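Local coordinates for protein starch synthase I (Hordeum vulgare, PDB 4HLN) that is a plant starch synthase, a two-domain enzyme whose paired Rossmann-like domains resemble the GT-B architecture of glycosyltransferases, at residues Val359-Ser362 / Gln363-Trp367; His411-Val415 / Asp416-Gly420; Asp456-Lys459 / Met460-Asp464; Pro463-Arg467 / Glu468-Phe472; Leu574-Glu577 / Lys578-Ala582. All coordinates share one frame; numbering follows the deposited sequence.

Interaction 1: Val359-Ser362 / Gln363-Trp367; sequences VTVS and QGYSW
Two turns follow each other as strand 357-360 ends: Gln-363 N bonds Thr-360 O (3.2 Å, 164°) and Tyr-365 N bonds Ser-362 O (3.2 Å, 144°). The first has the type I angles at Val-361 and Ser-362. Across it the Thr-360 side chain meets Gln-363 at about a right angle, CG2 to CG 3.9 Å, while Thr-360 OG1 shares a hydrogen bond of 2.8 Å with Ser-362 OG. With Tyr-365 CG beside its own backbone N (chi1 -65°), the ring swings back beside the first turn, its CD2 edge toward Val-361 O at 3.3 Å, in the ring plane. Its CE2 also lies 4.3 Å from Val-361 CG2. The phenol end reaches the other domain, where Tyr-365 OH bonds Glu-525 N and the ring packs edge-to-face with His-544. Ser-366 then N-caps helix 367-374 through its OG. A strand end, tight turns and a capped helix of this kind form the beta-to-alpha connection of a Rossmann-like sheet, here lying against the facing domain.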
loop_
_atom_site.group_PDB
_atom_site.type_symbol
_atom_site.label_atom_id
_atom_site.label_comp_id
_atom_site.label_asym_id
_atom_site.label_seq_id
_atom_site.Cartn_x
_atom_site.Cartn_y
_atom_site.Cartn_z
ATOM N N VAL A 359 8.457 4.930 4.629
ATOM C CA VAL A 359 7.426 3.916 4.768
ATOM C C VAL A 359 7.393 3.087 3.491
ATOM O O VAL A 359 7.171 3.606 2.399
ATOM C CB VAL A 359 6.051 4.559 5.004
ATOM C CG1 VAL A 359 4.962 3.504 5.007
ATOM C CG2 VAL A 359 6.055 5.347 6.313
ATOM N N THR A 360 7.612 1.790 3.619
ATOM C CA THR A 360 7.864 0.998 2.428
ATOM C C THR A 360 7.141 -0.338 2.415
ATOM O O THR A 360 7.036 -1.008 3.436
ATOM C CB THR A 360 9.371 0.772 2.258
ATOM O OG1 THR A 360 9.596 -0.309 1.351
ATOM C CG2 THR A 360 10.002 0.445 3.597
ATOM N N VAL A 361 6.639 -0.712 1.244
ATOM C CA VAL A 361 6.019 -2.020 1.048
ATOM C C VAL A 361 6.940 -3.182 1.457
ATOM O O VAL A 361 6.482 -4.225 1.925
ATOM C CB VAL A 361 5.650 -2.207 -0.428
ATOM C CG1 VAL A 361 6.875 -1.940 -1.295
ATOM C CG2 VAL A 361 5.080 -3.603 -0.670
ATOM N N SER A 362 8.241 -2.976 1.293
ATOM C CA SER A 362 9.223 -4.032 1.444
ATOM C C SER A 362 9.449 -4.409 2.902
ATOM O O SER A 362 10.104 -5.416 3.191
ATOM C CB SER A 362 10.545 -3.606 0.796
ATOM O OG SER A 362 11.175 -2.575 1.542
ATOM N N GLN A 363 8.911 -3.603 3.814
ATOM C CA GLN A 363 9.055 -3.860 5.242
ATOM C C GLN A 363 8.577 -5.233 5.731
ATOM O O GLN A 363 9.276 -5.901 6.497
ATOM C CB GLN A 363 8.390 -2.767 6.051
ATOM C CG GLN A 363 9.400 -1.864 6.711
ATOM C CD GLN A 363 10.359 -2.635 7.588
ATOM O OE1 GLN A 363 9.952 -3.264 8.561
ATOM N NE2 GLN A 363 11.637 -2.604 7.241
ATOM N N GLY A 364 7.396 -5.659 5.306
ATOM C CA GLY A 364 6.930 -6.982 5.685
ATOM C C GLY A 364 7.381 -8.134 4.798
ATOM O O GLY A 364 6.677 -9.137 4.684
ATOM N N TYR A 365 8.549 -8.009 4.175
ATOM C CA TYR A 365 9.072 -9.073 3.303
ATOM C C TYR A 365 10.550 -9.374 3.514
ATOM O O TYR A 365 11.267 -8.617 4.155
ATOM C CB TYR A 365 8.835 -8.757 1.825
ATOM C CG TYR A 365 7.386 -8.712 1.453
ATOM C CD1 TYR A 365 6.713 -9.872 1.092
ATOM C CD2 TYR A 365 6.676 -7.516 1.488
ATOM C CE1 TYR A 365 5.368 -9.848 0.753
ATOM C CE2 TYR A 365 5.334 -7.472 1.149
ATOM C CZ TYR A 365 4.683 -8.641 0.784
ATOM O OH TYR A 365 3.352 -8.615 0.443
ATOM N N SER A 366 10.998 -10.479 2.939
ATOM C CA SER A 366 12.367 -10.948 3.133
ATOM C C SER A 366 13.349 -10.174 2.275
ATOM O O SER A 366 12.964 -9.549 1.288
ATOM C CB SER A 366 12.455 -12.421 2.756
ATOM O OG SER A 366 12.120 -12.586 1.383
ATOM N N TRP A 367 14.622 -10.244 2.641
ATOM C CA TRP A 367 15.686 -9.660 1.831
ATOM C C TRP A 367 15.563 -10.105 0.368
ATOM O O TRP A 367 15.641 -9.302 -0.568
ATOM C CB TRP A 367 17.059 -10.064 2.381
ATOM C CG TRP A 367 18.205 -9.522 1.565
ATOM C CD1 TRP A 367 18.735 -10.062 0.414
ATOM C CD2 TRP A 367 18.953 -8.324 1.823
ATOM N NE1 TRP A 367 19.768 -9.273 -0.049
ATOM C CE2 TRP A 367 19.921 -8.202 0.796
ATOM C CE3 TRP A 367 18.899 -7.343 2.822
ATOM C CZ2 TRP A 367 20.828 -7.142 0.745
ATOM C CZ3 TRP A 367 19.801 -6.289 2.770
ATOM C CH2 TRP A 367 20.753 -6.198 1.738
#

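Interaction 2: His411-Val415 / Asp416-Gly420; sequences HHYSV and DDLSG
A type I turn leads into helix 419-432, and Ser-414 and Asp-417 close it from both sides. Ser-414 N gives a straight bond to Asp-417 O (3.0 Å, 170°), and Asp-417 N returns a weak one to Ser-414 O. Ser-414 OG, brought back over the turn by a chi1 of 64°, also accepts from Asp-417 N at 3.3 Å and, weakly, from Asp-416 N. On the far flank the carboxylate of Asp-417 reaches forward: Ser-419 OG donates to its OD2 on the syn side (3.1 Å), and Ser-419 N, two residues on, adds a weak bond. A water 2.9 Å from both His-412 O and Asp-417 O can donate to either and takes a weak bond from Gly-420 N. Beneath, the Tyr-413 ring has CD1 4.1 Å from Leu-418 CD2 and its other flank against the Gly-420 backbone. Tyr-413 OH is held by Tyr-537 O, while Val-415 and Leu-418 rest on helix 594-606. The arrangement is a type I turn followed by an Asx-turn-like cap at the start of helix 419-432.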
loop_
_atom_site.group_PDB
_atom_site.type_symbol
_atom_site.label_atom_id
_atom_site.label_comp_id
_atom_site.label_asym_id
_atom_site.label_seq_id
_atom_site.Cartn_x
_atom_site.Cartn_y
_atom_site.Cartn_z
ATOM N N HIS A 411 -26.226 -14.627 8.906
ATOM C CA HIS A 411 -26.238 -14.531 10.368
ATOM C C HIS A 411 -25.163 -13.598 10.882
ATOM O O HIS A 411 -24.131 -13.412 10.242
ATOM C CB HIS A 411 -26.060 -15.897 11.008
ATOM C CG HIS A 411 -27.129 -16.867 10.637
ATOM N ND1 HIS A 411 -28.403 -16.802 11.161
ATOM C CD2 HIS A 411 -27.123 -17.917 9.783
ATOM C CE1 HIS A 411 -29.132 -17.774 10.649
ATOM N NE2 HIS A 411 -28.380 -18.467 9.814
ATOM N N HIS A 412 -25.401 -13.010 12.043
ATOM C CA HIS A 412 -24.442 -12.059 12.581
ATOM C C HIS A 412 -23.765 -12.606 13.820
ATOM O O HIS A 412 -24.308 -13.459 14.527
ATOM C CB HIS A 412 -25.110 -10.716 12.850
ATOM C CG HIS A 412 -25.626 -10.044 11.614
ATOM N ND1 HIS A 412 -26.799 -9.316 11.595
ATOM C CD2 HIS A 412 -25.125 -9.981 10.358
ATOM C CE1 HIS A 412 -26.998 -8.840 10.378
ATOM N NE2 HIS A 412 -26.001 -9.234 9.608
ATOM N N TYR A 413 -22.557 -12.128 14.064
ATOM C CA TYR A 413 -21.793 -12.576 15.211
ATOM C C TYR A 413 -20.798 -11.508 15.666
ATOM O O TYR A 413 -20.576 -10.508 14.979
ATOM C CB TYR A 413 -21.082 -13.900 14.900
ATOM C CG TYR A 413 -20.032 -13.840 13.801
ATOM C CD1 TYR A 413 -18.708 -13.538 14.088
ATOM C CD2 TYR A 413 -20.359 -14.122 12.486
ATOM C CE1 TYR A 413 -17.747 -13.503 13.093
ATOM C CE2 TYR A 413 -19.408 -14.098 11.485
ATOM C CZ TYR A 413 -18.105 -13.785 11.787
ATOM O OH TYR A 413 -17.164 -13.751 10.773
ATOM N N SER A 414 -20.200 -11.728 16.829
ATOM C CA SER A 414 -19.267 -10.767 17.387
ATOM C C SER A 414 -18.190 -11.523 18.140
ATOM O O SER A 414 -18.229 -12.752 18.217
ATOM C CB SER A 414 -19.995 -9.809 18.333
ATOM O OG SER A 414 -20.529 -10.513 19.445
ATOM N N VAL A 415 -17.227 -10.790 18.691
ATOM C CA VAL A 415 -16.163 -11.417 19.452
ATOM C C VAL A 415 -16.746 -12.102 20.695
ATOM O O VAL A 415 -16.187 -13.068 21.213
ATOM C CB VAL A 415 -15.074 -10.395 19.828
ATOM C CG1 VAL A 415 -15.198 -9.989 21.290
ATOM C CG2 VAL A 415 -13.696 -10.968 19.550
ATOM N N ASP A 416 -17.893 -11.612 21.150
ATOM C CA ASP A 416 -18.517 -12.131 22.362
ATOM C C ASP A 416 -19.401 -13.335 22.065
ATOM O O ASP A 416 -19.642 -14.166 22.935
ATOM C CB ASP A 416 -19.336 -11.035 23.042
ATOM C CG ASP A 416 -18.553 -9.738 23.205
ATOM O OD1 ASP A 416 -17.753 -9.647 24.164
ATOM O OD2 ASP A 416 -18.736 -8.814 22.374
ATOM N N ASP A 417 -19.888 -13.417 20.831
ATOM C CA ASP A 417 -20.748 -14.518 20.423
ATOM C C ASP A 417 -20.408 -15.005 19.019
ATOM O O ASP A 417 -20.825 -14.413 18.018
ATOM C CB ASP A 417 -22.214 -14.106 20.483
ATOM C CG ASP A 417 -23.147 -15.247 20.129
ATOM O OD1 ASP A 417 -24.257 -14.968 19.624
ATOM O OD2 ASP A 417 -22.765 -16.422 20.351
ATOM N N LEU A 418 -19.661 -16.099 18.951
ATOM C CA LEU A 418 -19.189 -16.610 17.674
ATOM C C LEU A 418 -20.123 -17.645 17.028
ATOM O O LEU A 418 -19.826 -18.178 15.953
ATOM C CB LEU A 418 -17.794 -17.196 17.849
ATOM C CG LEU A 418 -16.719 -16.186 18.256
ATOM C CD1 LEU A 418 -15.374 -16.869 18.353
ATOM C CD2 LEU A 418 -16.655 -15.029 17.267
ATOM N N SER A 419 -21.252 -17.921 17.673
ATOM C CA SER A 419 -22.133 -18.989 17.220
ATOM C C SER A 419 -22.626 -18.703 15.804
ATOM O O SER A 419 -22.902 -19.623 15.029
ATOM C CB SER A 419 -23.312 -19.170 18.188
ATOM O OG SER A 419 -24.224 -18.080 18.123
ATOM N N GLY A 420 -22.716 -17.418 15.473
ATOM C CA GLY A 420 -23.226 -16.994 14.188
ATOM C C GLY A 420 -22.291 -17.367 13.055
ATOM O O GLY A 420 -22.721 -17.586 11.917
HETATM O O HOH W 1 -23.487 -14.711 16.988
#

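Interaction 3: Asp456-Lys459 / Met460-Asp464; sequences DLIK and MAIPD
Ile-458 and Ile-462, one helical turn apart, carry the close side of this contact: Ile-458 CG2 lies 4.0 Å from Ile-462 CG1. Two helical bonds hold here, Ala-461 N to Leu-457 O at 2.9 Å and Ile-462 N to Ile-458 O at 3.0 Å. Leu-457 and Ala-461 are buried as well and face helix 576-592, while Ile-462 turns to Trp-485 and Thr-489 of helix 480-492. The other side faces solvent: Met-460 and Pro-463 are exposed and Lys-459 partly so, its chain extended past Phe-482 and Trp-485. Met-460, with CG beside the backbone N (chi1 -49°) and bent at chi2, curls back over Asp-456 O yet still touches Val-576 of helix 576-592. Asp-456 looks to Arg-523, its salt-bridge partner. This is the helix of the beta-alpha-beta unit 442-446, 455-466, 471-476, packed between helices 480-492 and 576-592; aliphatic contacts hold it there, and it is kinked at Pro-463 and Asp-464, whose N atoms make no bond to the preceding turn, the proline having no N-H to give.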
loop_
_atom_site.group_PDB
_atom_site.type_symbol
_atom_site.label_atom_id
_atom_site.label_comp_id
_atom_site.label_asym_id
_atom_site.label_seq_id
_atom_site.Cartn_x
_atom_site.Cartn_y
_atom_site.Cartn_z
ATOM N N ASP A 456 -0.455 -18.635 -9.389
ATOM C CA ASP A 456 0.271 -19.831 -9.832
ATOM C C ASP A 456 0.710 -20.757 -8.698
ATOM O O ASP A 456 0.797 -21.964 -8.895
ATOM C CB ASP A 456 1.478 -19.460 -10.698
ATOM C CG ASP A 456 2.456 -18.537 -9.981
ATOM O OD1 ASP A 456 2.014 -17.494 -9.439
ATOM O OD2 ASP A 456 3.669 -18.856 -9.956
ATOM N N LEU A 457 1.001 -20.199 -7.526
ATOM C CA LEU A 457 1.308 -21.012 -6.350
ATOM C C LEU A 457 0.149 -21.938 -6.019
ATOM O O LEU A 457 0.328 -23.132 -5.793
ATOM C CB LEU A 457 1.562 -20.129 -5.133
ATOM C CG LEU A 457 2.987 -19.670 -4.828
ATOM C CD1 LEU A 457 3.888 -20.862 -4.534
ATOM C CD2 LEU A 457 3.550 -18.805 -5.955
ATOM N N ILE A 458 -1.045 -21.368 -5.963
ATOM C CA ILE A 458 -2.237 -22.131 -5.645
ATOM C C ILE A 458 -2.445 -23.239 -6.669
ATOM O O ILE A 458 -2.742 -24.373 -6.308
ATOM C CB ILE A 458 -3.459 -21.212 -5.573
ATOM C CG1 ILE A 458 -3.417 -20.395 -4.270
ATOM C CG2 ILE A 458 -4.749 -22.017 -5.708
ATOM C CD1 ILE A 458 -4.516 -19.333 -4.155
ATOM N N LYS A 459 -2.258 -22.908 -7.942
ATOM C CA LYS A 459 -2.333 -23.880 -9.032
ATOM C C LYS A 459 -1.434 -25.104 -8.782
ATOM O O LYS A 459 -1.784 -26.230 -9.137
ATOM C CB LYS A 459 -1.955 -23.194 -10.350
ATOM C CG LYS A 459 -2.237 -23.990 -11.614
ATOM C CD LYS A 459 -2.086 -23.090 -12.843
ATOM C CE LYS A 459 -2.637 -23.743 -14.107
ATOM N NZ LYS A 459 -2.894 -22.740 -15.193
ATOM N N MET A 460 -0.283 -24.880 -8.157
ATOM C CA MET A 460 0.698 -25.945 -7.952
ATOM C C MET A 460 0.463 -26.710 -6.656
ATOM O O MET A 460 0.755 -27.903 -6.570
ATOM C CB MET A 460 2.131 -25.391 -7.963
ATOM C CG MET A 460 2.477 -24.469 -9.137
ATOM S SD MET A 460 2.256 -25.169 -10.794
ATOM C CE MET A 460 2.597 -23.743 -11.833
ATOM N N ALA A 461 -0.062 -26.028 -5.643
ATOM C CA ALA A 461 -0.245 -26.660 -4.339
ATOM C C ALA A 461 -1.554 -27.435 -4.232
ATOM O O ALA A 461 -1.676 -28.343 -3.413
ATOM C CB ALA A 461 -0.150 -25.638 -3.235
ATOM N N ILE A 462 -2.528 -27.079 -5.061
ATOM C CA ILE A 462 -3.849 -27.703 -4.991
ATOM C C ILE A 462 -3.785 -29.229 -4.899
ATOM O O ILE A 462 -4.307 -29.818 -3.956
ATOM C CB ILE A 462 -4.750 -27.281 -6.176
ATOM C CG1 ILE A 462 -5.430 -25.950 -5.872
ATOM C CG2 ILE A 462 -5.817 -28.326 -6.438
ATOM C CD1 ILE A 462 -6.435 -26.035 -4.742
ATOM N N PRO A 463 -3.141 -29.874 -5.878
ATOM C CA PRO A 463 -3.140 -31.341 -5.886
ATOM C C PRO A 463 -2.629 -31.924 -4.568
ATOM O O PRO A 463 -3.255 -32.803 -3.985
ATOM C CB PRO A 463 -2.188 -31.672 -7.033
ATOM C CG PRO A 463 -2.304 -30.479 -7.949
ATOM C CD PRO A 463 -2.395 -29.315 -7.019
ATOM N N ASP A 464 -1.503 -31.416 -4.097
ATOM C CA ASP A 464 -0.929 -31.872 -2.844
ATOM C C ASP A 464 -1.860 -31.537 -1.677
ATOM O O ASP A 464 -1.815 -32.167 -0.618
ATOM C CB ASP A 464 0.429 -31.200 -2.647
ATOM C CG ASP A 464 1.409 -32.074 -1.899
ATOM O OD1 ASP A 464 0.966 -32.900 -1.073
ATOM O OD2 ASP A 464 2.627 -31.929 -2.141
#

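Interaction 4: Pro463-Arg467 / Glu468-Phe472; sequences PDLMR and EDVQF
Asp-464 OD1, just before the turn that Glu-468 N closes on Leu-465 O (3.2 Å, 156°), is gripped by Arg-467 NH2 at 2.9 Å in a salt bridge. The arginine donates within its own guanidinium plane, yet it meets the oxygen from well above the carboxylate plane, so the two flat groups are not coplanar. Arg-584 NH2 adds a long, weak ion pair to the same oxygen. Below these charges, Val-470 CG2 is touched by two side chains: Leu-465 CD1 at 3.6 Å and Met-466 CE at 3.7 Å, both side chains crossing the valine at about a right angle. Met-466 gets there by bending at chi2 and at chi3 (73°), which folds its methyl end back toward the strand and brings CE to 4.4 Å from Phe-472 CB. Lys-496 NZ bonds both Met-466 O and Glu-468 O, joining these carbonyls across the turn. Glu-468 OE1 is salt-bridged to Arg-584 NE and lies 5.9 Å from Asp-464 OD1. The turn links helix 455-466 to strand 471-476 of the beta-alpha-beta unit. The repulsion expected between the two carboxylates is probably offset, since Arg-467 pairs with Asp-464 while Arg-584 of helix 576-592 holds Glu-468 and, weakly, Asp-464.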
loop_
_atom_site.group_PDB
_atom_site.type_symbol
_atom_site.label_atom_id
_atom_site.label_comp_id
_atom_site.label_asym_id
_atom_site.label_seq_id
_atom_site.Cartn_x
_atom_site.Cartn_y
_atom_site.Cartn_z
ATOM N N PRO A 463 -3.141 -29.874 -5.878
ATOM C CA PRO A 463 -3.140 -31.341 -5.886
ATOM C C PRO A 463 -2.629 -31.924 -4.568
ATOM O O PRO A 463 -3.255 -32.803 -3.985
ATOM C CB PRO A 463 -2.188 -31.672 -7.033
ATOM C CG PRO A 463 -2.304 -30.479 -7.949
ATOM C CD PRO A 463 -2.395 -29.315 -7.019
ATOM N N ASP A 464 -1.503 -31.416 -4.097
ATOM C CA ASP A 464 -0.929 -31.872 -2.844
ATOM C C ASP A 464 -1.860 -31.537 -1.677
ATOM O O ASP A 464 -1.815 -32.167 -0.618
ATOM C CB ASP A 464 0.429 -31.200 -2.647
ATOM C CG ASP A 464 1.409 -32.074 -1.899
ATOM O OD1 ASP A 464 0.966 -32.900 -1.073
ATOM O OD2 ASP A 464 2.627 -31.929 -2.141
ATOM N N LEU A 465 -2.716 -30.545 -1.889
ATOM C CA LEU A 465 -3.566 -30.007 -0.830
ATOM C C LEU A 465 -4.857 -30.800 -0.658
ATOM O O LEU A 465 -5.352 -30.954 0.461
ATOM C CB LEU A 465 -3.874 -28.532 -1.114
ATOM C CG LEU A 465 -4.533 -27.638 -0.050
ATOM C CD1 LEU A 465 -6.045 -27.672 -0.149
ATOM C CD2 LEU A 465 -4.068 -27.988 1.362
ATOM N N MET A 466 -5.394 -31.298 -1.769
ATOM C CA MET A 466 -6.592 -32.137 -1.748
ATOM C C MET A 466 -6.323 -33.548 -1.209
ATOM O O MET A 466 -7.251 -34.315 -0.980
ATOM C CB MET A 466 -7.217 -32.216 -3.139
ATOM C CG MET A 466 -7.461 -30.858 -3.798
ATOM S SD MET A 466 -8.943 -29.958 -3.262
ATOM C CE MET A 466 -8.478 -29.413 -1.627
ATOM N N ARG A 467 -5.053 -33.887 -1.013
ATOM C CA ARG A 467 -4.697 -35.115 -0.307
ATOM C C ARG A 467 -5.256 -35.100 1.122
ATOM O O ARG A 467 -5.328 -36.134 1.786
ATOM C CB ARG A 467 -3.177 -35.278 -0.253
ATOM C CG ARG A 467 -2.530 -35.728 -1.552
ATOM C CD ARG A 467 -1.012 -35.770 -1.407
ATOM N NE ARG A 467 -0.383 -36.591 -2.437
ATOM C CZ ARG A 467 0.670 -36.217 -3.162
ATOM N NH1 ARG A 467 1.173 -37.039 -4.077
ATOM N NH2 ARG A 467 1.222 -35.025 -2.976
ATOM N N GLU A 468 -5.647 -33.922 1.594
ATOM C CA GLU A 468 -6.106 -33.772 2.967
ATOM C C GLU A 468 -7.615 -33.587 3.000
ATOM O O GLU A 468 -8.237 -33.312 1.970
ATOM C CB GLU A 468 -5.429 -32.568 3.618
ATOM C CG GLU A 468 -3.973 -32.376 3.212
ATOM C CD GLU A 468 -3.002 -32.618 4.360
ATOM O OE1 GLU A 468 -1.779 -32.681 4.106
ATOM O OE2 GLU A 468 -3.462 -32.738 5.515
ATOM N N ASP A 469 -8.207 -33.740 4.181
ATOM C CA ASP A 469 -9.639 -33.514 4.318
ATOM C C ASP A 469 -9.901 -32.039 4.573
ATOM O O ASP A 469 -9.888 -31.586 5.719
ATOM C CB ASP A 469 -10.242 -34.351 5.444
ATOM C CG ASP A 469 -11.757 -34.222 5.510
ATOM O OD1 ASP A 469 -12.354 -33.766 4.505
ATOM O OD2 ASP A 469 -12.350 -34.575 6.558
ATOM N N VAL A 470 -10.120 -31.301 3.490
ATOM C CA VAL A 470 -10.390 -29.875 3.560
ATOM C C VAL A 470 -11.290 -29.474 2.410
ATOM O O VAL A 470 -11.406 -30.191 1.407
ATOM C CB VAL A 470 -9.103 -29.022 3.452
ATOM C CG1 VAL A 470 -8.131 -29.377 4.549
ATOM C CG2 VAL A 470 -8.457 -29.194 2.085
ATOM N N GLN A 471 -11.925 -28.320 2.563
ATOM C CA GLN A 471 -12.651 -27.707 1.467
ATOM C C GLN A 471 -11.967 -26.383 1.107
ATOM O O GLN A 471 -11.373 -25.717 1.954
ATOM C CB GLN A 471 -14.115 -27.498 1.840
ATOM C CG GLN A 471 -14.700 -28.648 2.643
ATOM C CD GLN A 471 -16.171 -28.465 2.916
ATOM O OE1 GLN A 471 -16.629 -27.353 3.203
ATOM N NE2 GLN A 471 -16.931 -29.551 2.812
ATOM N N PHE A 472 -12.035 -26.014 -0.161
ATOM C CA PHE A 472 -11.320 -24.849 -0.633
ATOM C C PHE A 472 -12.146 -24.126 -1.676
ATOM O O PHE A 472 -12.456 -24.669 -2.728
ATOM C CB PHE A 472 -9.978 -25.255 -1.236
ATOM C CG PHE A 472 -9.203 -24.103 -1.770
ATOM C CD1 PHE A 472 -8.230 -23.489 -1.000
ATOM C CD2 PHE A 472 -9.462 -23.603 -3.033
ATOM C CE1 PHE A 472 -7.515 -22.404 -1.489
ATOM C CE2 PHE A 472 -8.750 -22.517 -3.524
ATOM C CZ PHE A 472 -7.778 -21.920 -2.749
#

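Interaction 5: Leu574-Glu577 / Lys578-Ala582; sequences LTVE and KMLWA
Thr-575 OG1 accepts from Lys-578 N at 2.9 Å and 166°, a nearly straight N-cap bond on the first turn of helix 576-592. A chi1 of 77° swings the hydroxyl over the N-terminal end to reach that N-H, and the Lys-578 side chain leaves obliquely past it. Thr-575 O takes Met-579 N at 2.8 Å, so the same threonine satisfies two amides at the start of the helix. One residue on, Val-576 and Leu-580 lie side by side and point the same way, CG1 to CD1 3.5 Å, and Leu-580 N bonds Val-576 O. Glu-577 O receives Trp-581 N at 2.8 Å. The Glu-577 carboxylate stands on the exposed side near the helix start, where its negative charge would probably suit the dipole. In the next shell, Lys-578 NZ makes a weak bond to Ser-572 O. The Trp-581 side chain lies about 4 Å from a bound alpha-D-glucopyranose, and Trp-581 O bonds OG1 of Thr-585, a residue of the glycan pocket. Val-576, Met-579 and Leu-580 pack on helix 455-466, and Met-579 with Ala-582 leans on Phe-571 of strand 569-571.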
loop_
_atom_site.group_PDB
_atom_site.type_symbol
_atom_site.label_atom_id
_atom_site.label_comp_id
_atom_site.label_asym_id
_atom_site.label_seq_id
_atom_site.Cartn_x
_atom_site.Cartn_y
_atom_site.Cartn_z
ATOM N N LEU A 574 8.086 -17.337 -0.580
ATOM C CA LEU A 574 6.905 -17.691 -1.345
ATOM C C LEU A 574 7.122 -18.958 -2.168
ATOM O O LEU A 574 7.473 -18.893 -3.342
ATOM C CB LEU A 574 6.500 -16.519 -2.246
ATOM C CG LEU A 574 5.156 -16.631 -2.962
ATOM C CD1 LEU A 574 4.045 -17.068 -2.012
ATOM C CD2 LEU A 574 4.813 -15.316 -3.623
ATOM N N THR A 575 6.898 -20.113 -1.551
ATOM C CA THR A 575 7.074 -21.390 -2.244
ATOM C C THR A 575 5.956 -22.367 -1.928
ATOM O O THR A 575 5.443 -22.412 -0.809
ATOM C CB THR A 575 8.386 -22.064 -1.830
ATOM O OG1 THR A 575 8.228 -22.655 -0.528
ATOM C CG2 THR A 575 9.519 -21.037 -1.797
ATOM N N VAL A 576 5.605 -23.179 -2.912
ATOM C CA VAL A 576 4.598 -24.213 -2.718
ATOM C C VAL A 576 4.829 -25.039 -1.449
ATOM O O VAL A 576 3.880 -25.493 -0.815
ATOM C CB VAL A 576 4.553 -25.148 -3.926
ATOM C CG1 VAL A 576 3.640 -26.325 -3.650
ATOM C CG2 VAL A 576 4.113 -24.385 -5.163
ATOM N N GLU A 577 6.087 -25.238 -1.081
ATOM C CA GLU A 577 6.418 -26.049 0.087
ATOM C C GLU A 577 6.095 -25.271 1.355
ATOM O O GLU A 577 5.379 -25.756 2.247
ATOM C CB GLU A 577 7.902 -26.438 0.085
ATOM C CG GLU A 577 8.385 -27.149 -1.181
ATOM C CD GLU A 577 8.161 -26.334 -2.459
ATOM O OE1 GLU A 577 8.956 -25.403 -2.748
ATOM O OE2 GLU A 577 7.181 -26.634 -3.177
ATOM N N LYS A 578 6.630 -24.057 1.428
ATOM C CA LYS A 578 6.435 -23.230 2.606
ATOM C C LYS A 578 4.956 -22.904 2.799
ATOM O O LYS A 578 4.463 -22.820 3.932
ATOM C CB LYS A 578 7.270 -21.959 2.523
ATOM C CG LYS A 578 8.259 -21.810 3.667
ATOM C CD LYS A 578 7.599 -21.998 5.047
ATOM C CE LYS A 578 8.601 -21.727 6.182
ATOM N NZ LYS A 578 10.029 -21.982 5.765
ATOM N N MET A 579 4.246 -22.731 1.691
ATOM C CA MET A 579 2.827 -22.439 1.770
ATOM C C MET A 579 2.080 -23.626 2.376
ATOM O O MET A 579 1.352 -23.481 3.363
ATOM C CB MET A 579 2.258 -22.071 0.395
ATOM C CG MET A 579 0.795 -21.622 0.439
ATOM S SD MET A 579 0.162 -20.890 -1.090
ATOM C CE MET A 579 -0.048 -22.315 -2.147
ATOM N N LEU A 580 2.274 -24.801 1.788
ATOM C CA LEU A 580 1.600 -25.999 2.264
ATOM C C LEU A 580 1.965 -26.265 3.704
ATOM O O LEU A 580 1.116 -26.677 4.505
ATOM C CB LEU A 580 1.949 -27.198 1.401
ATOM C CG LEU A 580 1.373 -27.048 -0.000
ATOM C CD1 LEU A 580 2.052 -28.008 -0.964
ATOM C CD2 LEU A 580 -0.147 -27.234 0.009
ATOM N N TRP A 581 3.224 -26.022 4.040
ATOM C CA TRP A 581 3.640 -26.227 5.413
ATOM C C TRP A 581 2.767 -25.381 6.345
ATOM O O TRP A 581 2.162 -25.896 7.292
ATOM C CB TRP A 581 5.126 -25.925 5.599
ATOM C CG TRP A 581 5.541 -26.054 7.021
ATOM C CD1 TRP A 581 5.881 -27.201 7.675
ATOM C CD2 TRP A 581 5.632 -24.999 7.987
ATOM N NE1 TRP A 581 6.192 -26.925 8.987
ATOM C CE2 TRP A 581 6.048 -25.580 9.203
ATOM C CE3 TRP A 581 5.410 -23.617 7.938
ATOM C CZ2 TRP A 581 6.245 -24.828 10.359
ATOM C CZ3 TRP A 581 5.607 -22.872 9.088
ATOM C CH2 TRP A 581 6.020 -23.480 10.282
ATOM N N ALA A 582 2.674 -24.090 6.050
ATOM C CA ALA A 582 1.858 -23.179 6.853
ATOM C C ALA A 582 0.372 -23.559 6.877
ATOM O O ALA A 582 -0.269 -23.522 7.925
ATOM C CB ALA A 582 2.021 -21.773 6.371
#

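Overall arrangement
Interactions 3, 4 and 5 form one cluster in the six-stranded domain, each mixing buried and exposed side chains. Helix 455-466 runs through 3 and into 4, where Ile-458 and Ile-462 of 3 meet the Phe-472 ring; it also meets helix 576-592 of 5, Ala-461 CB lying 3.5 Å from Met-579 CE. Aliphatic packing joins them; polar groups include a salt bridge in 4 and a threonine N-cap in 5. Interaction 1, on the nine-stranded sheet, lies nearest the chain's centre, about 11 Å between centres, and reaches across the domain boundary through a tyrosine. Interaction 2, about 30 Å from that centre, is peripheral and largely polar, with a water between its arms.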